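Local coordinates for guanine nucleotide exchange protein (Legionella pneumophila, PDB 1XSZ) that probably acts as a guanine nucleotide exchange factor for ADP-ribosylation factors, through a Sec7 domain whose active site is covered by a C-terminal capping domain, at residues Glu43-Phe48 and Lys76-Gln81; Ser80-Asn85 and Arg94-Thr99. One frame throughout, in Å; residues are numbered along the deposited sequence.

Contact 1: Glu43-Phe48 and Lys76-Gln81; sequences EIAEFF and KAFTSQ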
loop_
_atom_site.group_PDB
_atom_site.type_symbol
_atom_site.label_atom_id
_atom_site.label_comp_id
_atom_site.label_asym_id
_atom_site.label_seq_id
_atom_site.Cartn_x
_atom_site.Cartn_y
_atom_site.Cartn_z
ATOM N N GLU A 43 2.677 15.945 15.867
ATOM C CA GLU A 43 3.492 15.288 16.877
ATOM C C GLU A 43 3.752 13.822 16.519
ATOM O O GLU A 43 4.846 13.313 16.730
ATOM C CB GLU A 43 2.818 15.388 18.248
ATOM C CG GLU A 43 3.779 15.169 19.404
ATOM C CD GLU A 43 4.848 16.252 19.494
ATOM O OE1 GLU A 43 5.944 15.960 20.012
ATOM O OE2 GLU A 43 4.591 17.394 19.057
ATOM N N ILE A 44 2.738 13.141 15.991
ATOM C CA ILE A 44 2.916 11.750 15.595
ATOM C C ILE A 44 3.953 11.699 14.468
ATOM O O ILE A 44 4.879 10.890 14.497
ATOM C CB ILE A 44 1.588 11.136 15.103
ATOM C CG1 ILE A 44 0.596 11.047 16.267
ATOM C CG2 ILE A 44 1.841 9.760 14.490
ATOM C CD1 ILE A 44 -0.811 10.672 15.840
ATOM N N ALA A 45 3.803 12.581 13.486
ATOM C CA ALA A 45 4.734 12.628 12.363
ATOM C C ALA A 45 6.155 12.910 12.838
ATOM O O ALA A 45 7.105 12.279 12.377
ATOM C CB ALA A 45 4.292 13.691 11.360
ATOM N N GLU A 46 6.303 13.853 13.762
ATOM C CA GLU A 46 7.626 14.187 14.275
ATOM C C GLU A 46 8.239 13.012 15.031
ATOM O O GLU A 46 9.445 12.792 14.959
ATOM C CB GLU A 46 7.544 15.416 15.187
ATOM C CG GLU A 46 8.890 15.913 15.707
ATOM C CD GLU A 46 9.830 16.349 14.597
ATOM O OE1 GLU A 46 9.392 17.107 13.705
ATOM O OE2 GLU A 46 11.013 15.947 14.624
ATOM N N PHE A 47 7.408 12.256 15.745
ATOM C CA PHE A 47 7.898 11.105 16.495
ATOM C C PHE A 47 8.437 10.047 15.530
ATOM O O PHE A 47 9.466 9.430 15.787
ATOM C CB PHE A 47 6.778 10.501 17.352
ATOM C CG PHE A 47 7.276 9.594 18.446
ATOM C CD1 PHE A 47 7.838 10.126 19.606
ATOM C CD2 PHE A 47 7.211 8.212 18.309
ATOM C CE1 PHE A 47 8.326 9.292 20.613
ATOM C CE2 PHE A 47 7.699 7.369 19.313
ATOM C CZ PHE A 47 8.257 7.912 20.465
ATOM N N PHE A 48 7.736 9.841 14.419
ATOM C CA PHE A 48 8.168 8.869 13.415
ATOM C C PHE A 48 9.559 9.243 12.895
ATOM O O PHE A 48 10.420 8.380 12.721
ATOM C CB PHE A 48 7.186 8.840 12.240
ATOM C CG PHE A 48 5.870 8.168 12.539
ATOM C CD1 PHE A 48 4.788 8.361 11.690
ATOM C CD2 PHE A 48 5.718 7.315 13.632
ATOM C CE1 PHE A 48 3.573 7.719 11.914
ATOM C CE2 PHE A 48 4.505 6.667 13.865
ATOM C CZ PHE A 48 3.433 6.869 13.004
ATOM N N LYS A 76 0.673 14.089 5.710
ATOM C CA LYS A 76 0.919 15.422 5.180
ATOM C C LYS A 76 1.952 16.136 6.049
ATOM O O LYS A 76 2.860 16.787 5.537
ATOM C CB LYS A 76 -0.382 16.229 5.129
ATOM C CG LYS A 76 -0.277 17.483 4.272
ATOM C CD LYS A 76 -1.614 18.188 4.125
ATOM C CE LYS A 76 -1.501 19.364 3.169
ATOM N NZ LYS A 76 -0.410 20.293 3.570
ATOM N N ALA A 77 1.822 15.999 7.365
ATOM C CA ALA A 77 2.765 16.633 8.278
ATOM C C ALA A 77 4.139 15.977 8.153
ATOM O O ALA A 77 5.164 16.657 8.122
ATOM C CB ALA A 77 2.264 16.524 9.716
ATOM N N PHE A 78 4.153 14.650 8.063
ATOM C CA PHE A 78 5.390 13.887 7.944
ATOM C C PHE A 78 6.198 14.327 6.730
ATOM O O PHE A 78 7.399 14.567 6.821
ATOM C CB PHE A 78 5.055 12.391 7.853
ATOM C CG PHE A 78 6.259 11.492 7.762
ATOM C CD1 PHE A 78 6.760 11.095 6.527
ATOM C CD2 PHE A 78 6.878 11.021 8.916
ATOM C CE1 PHE A 78 7.856 10.243 6.445
ATOM C CE2 PHE A 78 7.975 10.169 8.847
ATOM C CZ PHE A 78 8.466 9.778 7.609
ATOM N N THR A 79 5.535 14.444 5.589
ATOM C CA THR A 79 6.219 14.858 4.375
ATOM C C THR A 79 6.603 16.342 4.406
ATOM O O THR A 79 7.647 16.728 3.883
ATOM C CB THR A 79 5.351 14.546 3.151
ATOM O OG1 THR A 79 5.065 13.141 3.138
ATOM C CG2 THR A 79 6.078 14.913 1.870
ATOM N N SER A 80 5.761 17.162 5.028
ATOM C CA SER A 80 6.030 18.594 5.127
ATOM C C SER A 80 7.259 18.859 5.990
ATOM O O SER A 80 7.932 19.879 5.832
ATOM C CB SER A 80 4.819 19.318 5.719
ATOM O OG SER A 80 3.701 19.225 4.857
ATOM N N GLN A 81 7.550 17.936 6.900
ATOM C CA GLN A 81 8.696 18.069 7.792
ATOM C C GLN A 81 10.013 17.703 7.116
ATOM O O GLN A 81 11.083 17.824 7.714
ATOM C CB GLN A 81 8.475 17.219 9.049
ATOM C CG GLN A 81 7.343 17.748 9.924
ATOM C CD GLN A 81 6.859 16.747 10.954
ATOM O OE1 GLN A 81 7.323 15.608 11.002
ATOM N NE2 GLN A 81 5.913 17.169 11.785
#
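Ala45 sets its methyl group against the backbone of helix 69-80, its CB lying 3.4 Å from Phe78 N. The same carbon meets Ala77 CB at 3.9 Å and Phe78 CB at a similar distance. Alanine suits both helices here: with one carbon at the crossing, the short segments approach to 8.2 Å between axes, inclined at 50°.

The aromatic part lies beside it. In Phe78, CG stands anti to the backbone N (chi1 -179°). Its ring packs on helix 40-50, with CE2 3.7 Å from Phe48 CB and the ring edge facing Ala45 O. Leu64 of helix 57-64 touches both phenylalanine side chains, and His49 stacks on the Phe78 ring, so the aromatic groups sit in a shared core.

Polar groups border the other part of the crossing. The Gln81 side chain, extended beyond CG, brings OE1 to 3.5 Å from Ala45 C, but its amide is held by two residues of helix 40-50: OE1 accepts from His49 ND1, and NE2 donates to Glu42 O. A glutamine can do both at once. Glu46 crosses it obliquely, its carboxylate turned 39° from the amide plane and bonded through OE2 to Gln50 NE2. The arrangement is close helix-helix packing over small residues within the all-helical Sec7 domain.

Contact 2: Ser80-Asn85 and Arg94-Thr99; sequences SQMNFN and RTFLKT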
loop_
_atom_site.group_PDB
_atom_site.type_symbol
_atom_site.label_atom_id
_atom_site.label_comp_id
_atom_site.label_asym_id
_atom_site.label_seq_id
_atom_site.Cartn_x
_atom_site.Cartn_y
_atom_site.Cartn_z
ATOM N N SER A 80 5.761 17.162 5.028
ATOM C CA SER A 80 6.030 18.594 5.127
ATOM C C SER A 80 7.259 18.859 5.990
ATOM O O SER A 80 7.932 19.879 5.832
ATOM C CB SER A 80 4.819 19.318 5.719
ATOM O OG SER A 80 3.701 19.225 4.857
ATOM N N GLN A 81 7.550 17.936 6.900
ATOM C CA GLN A 81 8.696 18.069 7.792
ATOM C C GLN A 81 10.013 17.703 7.116
ATOM O O GLN A 81 11.083 17.824 7.714
ATOM C CB GLN A 81 8.475 17.219 9.049
ATOM C CG GLN A 81 7.343 17.748 9.924
ATOM C CD GLN A 81 6.859 16.747 10.954
ATOM O OE1 GLN A 81 7.323 15.608 11.002
ATOM N NE2 GLN A 81 5.913 17.169 11.785
ATOM N N MET A 82 9.930 17.255 5.866
ATOM C CA MET A 82 11.118 16.896 5.097
ATOM C C MET A 82 11.537 18.113 4.282
ATOM O O MET A 82 10.690 18.872 3.815
ATOM C CB MET A 82 10.815 15.722 4.165
ATOM C CG MET A 82 10.481 14.435 4.904
ATOM S SD MET A 82 10.057 13.066 3.807
ATOM C CE MET A 82 11.667 12.597 3.204
ATOM N N ASN A 83 12.843 18.296 4.112
ATOM C CA ASN A 83 13.363 19.441 3.367
ATOM C C ASN A 83 13.786 19.061 1.951
ATOM O O ASN A 83 14.832 18.443 1.761
ATOM C CB ASN A 83 14.564 20.039 4.106
ATOM C CG ASN A 83 15.115 21.284 3.425
ATOM O OD1 ASN A 83 16.216 21.743 3.742
ATOM N ND2 ASN A 83 14.352 21.842 2.496
ATOM N N PHE A 84 12.978 19.441 0.966
ATOM C CA PHE A 84 13.277 19.148 -0.430
ATOM C C PHE A 84 13.905 20.350 -1.125
ATOM O O PHE A 84 14.314 20.262 -2.281
ATOM C CB PHE A 84 12.005 18.732 -1.172
ATOM C CG PHE A 84 11.405 17.457 -0.659
ATOM C CD1 PHE A 84 12.113 16.262 -0.738
ATOM C CD2 PHE A 84 10.149 17.458 -0.063
ATOM C CE1 PHE A 84 11.582 15.080 -0.227
ATOM C CE2 PHE A 84 9.608 16.281 0.452
ATOM C CZ PHE A 84 10.326 15.093 0.370
ATOM N N ASN A 85 13.981 21.471 -0.418
ATOM C CA ASN A 85 14.569 22.671 -0.995
ATOM C C ASN A 85 16.057 22.456 -1.242
ATOM O O ASN A 85 16.821 22.138 -0.326
ATOM C CB ASN A 85 14.356 23.868 -0.066
ATOM C CG ASN A 85 14.993 25.137 -0.598
ATOM O OD1 ASN A 85 16.209 25.301 -0.540
ATOM N ND2 ASN A 85 14.174 26.034 -1.130
ATOM N N ARG A 94 13.911 10.475 -4.859
ATOM C CA ARG A 94 14.754 9.375 -4.394
ATOM C C ARG A 94 14.856 9.406 -2.873
ATOM O O ARG A 94 14.732 8.374 -2.208
ATOM C CB ARG A 94 16.156 9.464 -5.005
ATOM C CG ARG A 94 17.029 8.258 -4.679
ATOM C CD ARG A 94 18.343 8.301 -5.448
ATOM N NE ARG A 94 19.066 7.033 -5.384
ATOM C CZ ARG A 94 19.677 6.567 -4.299
ATOM N NH1 ARG A 94 19.660 7.266 -3.172
ATOM N NH2 ARG A 94 20.306 5.401 -4.341
ATOM N N THR A 95 15.083 10.592 -2.322
ATOM C CA THR A 95 15.190 10.745 -0.877
ATOM C C THR A 95 13.887 10.333 -0.199
ATOM O O THR A 95 13.890 9.633 0.819
ATOM C CB THR A 95 15.526 12.203 -0.518
ATOM O OG1 THR A 95 16.826 12.523 -1.032
ATOM C CG2 THR A 95 15.505 12.401 0.991
ATOM N N PHE A 96 12.771 10.752 -0.777
ATOM C CA PHE A 96 11.466 10.425 -0.229
ATOM C C PHE A 96 11.227 8.911 -0.224
ATOM O O PHE A 96 10.908 8.328 0.814
ATOM C CB PHE A 96 10.377 11.133 -1.045
ATOM C CG PHE A 96 8.975 10.812 -0.606
ATOM C CD1 PHE A 96 8.241 9.810 -1.243
ATOM C CD2 PHE A 96 8.389 11.505 0.450
ATOM C CE1 PHE A 96 6.936 9.509 -0.827
ATOM C CE2 PHE A 96 7.092 11.212 0.873
ATOM C CZ PHE A 96 6.364 10.211 0.231
ATOM N N LEU A 97 11.399 8.270 -1.373
ATOM C CA LEU A 97 11.154 6.832 -1.452
ATOM C C LEU A 97 12.051 6.001 -0.542
ATOM O O LEU A 97 11.606 5.000 0.024
ATOM C CB LEU A 97 11.287 6.355 -2.900
ATOM C CG LEU A 97 10.243 6.937 -3.858
ATOM C CD1 LEU A 97 10.616 6.579 -5.282
ATOM C CD2 LEU A 97 8.849 6.422 -3.497
ATOM N N LYS A 98 13.304 6.417 -0.385
ATOM C CA LYS A 98 14.254 5.689 0.456
ATOM C C LYS A 98 13.962 5.834 1.952
ATOM O O LYS A 98 14.497 5.084 2.772
ATOM C CB LYS A 98 15.680 6.164 0.131
ATOM C CG LYS A 98 16.781 5.578 1.004
ATOM C CD LYS A 98 18.156 6.022 0.510
ATOM C CE LYS A 98 18.285 7.538 0.494
ATOM N NZ LYS A 98 18.151 8.125 1.859
ATOM N N THR A 99 13.100 6.782 2.303
ATOM C CA THR A 99 12.740 7.043 3.696
ATOM C C THR A 99 11.870 5.950 4.326
ATOM O O THR A 99 11.885 5.754 5.542
ATOM C CB THR A 99 11.976 8.389 3.813
ATOM O OG1 THR A 99 12.810 9.457 3.344
ATOM C CG2 THR A 99 11.579 8.666 5.259
#
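Met82 and Phe84 reach from the loop that follows helix 69-80 to Phe96, packing that loop against helix 89-98, the next helix of the Sec7 domain, through a Met-aromatic contact and a meeting of two phenylalanine rings. The methionine side chain runs at about a right angle to that of Phe96. Its SD lies 4.1 Å from Phe96 CD2. The approach to the ring is oblique, 71° off the ring normal, which places the sulfur well to one side of the ring axis. An unbranched, polarisable thioether suits such a place, since it can lay its sulfur beside the ring and still bend beyond it.

That bend comes at chi3 (76°), which turns CE back towards the helix backbone, within 4.4 Å of Thr95 O.

Phe84 approaches Phe96 obliquely as well. Its CZ touches the same ring atom that receives the sulfur, Phe96 CD2, at 4.1 Å. In Phe96 itself, CG stands anti to the backbone N. Phe116 of helix 106-123 meets both rings, edge-to-face with Phe84, extending the aromatic cluster. The loop backbone is tied to that same helix by Gln123, whose amide bonds to Phe84 N and Met82 O.

Thr99, at the C-terminal side of the segment, meets the methionine tip to tip. Its hydroxyl bonds back to the preceding turn: Thr99 OG1 donates to Thr95 O over 2.8 Å, tilted 27° from the carbonyl plane, while Met82 CE rests 3.3 Å from that oxygen, OG1.

Overall arrangement
Contacts 1 and 2 follow one another along the chain and share Ser80 and Gln81, where helix 69-80 gives way to the loop leading to helix 89-98. Their centres are 11 Å apart. Helix 69-80 thus packs against helix 40-50 in contact 1, while its continuation packs against helix 89-98 in contact 2. The two also touch directly: Thr79 OG1 lies 3.6 Å from Phe96 CE2, and Phe78 CZ is 4.1 Å from Thr99 CG2. His49, already a partner in contact 1, also touches Met82. Both contacts belong to the Sec7 domain, the probable exchange module; the centres of contacts 1 and 2 lie about 19 and 18 Å from the centre of the chain, on the same side of it.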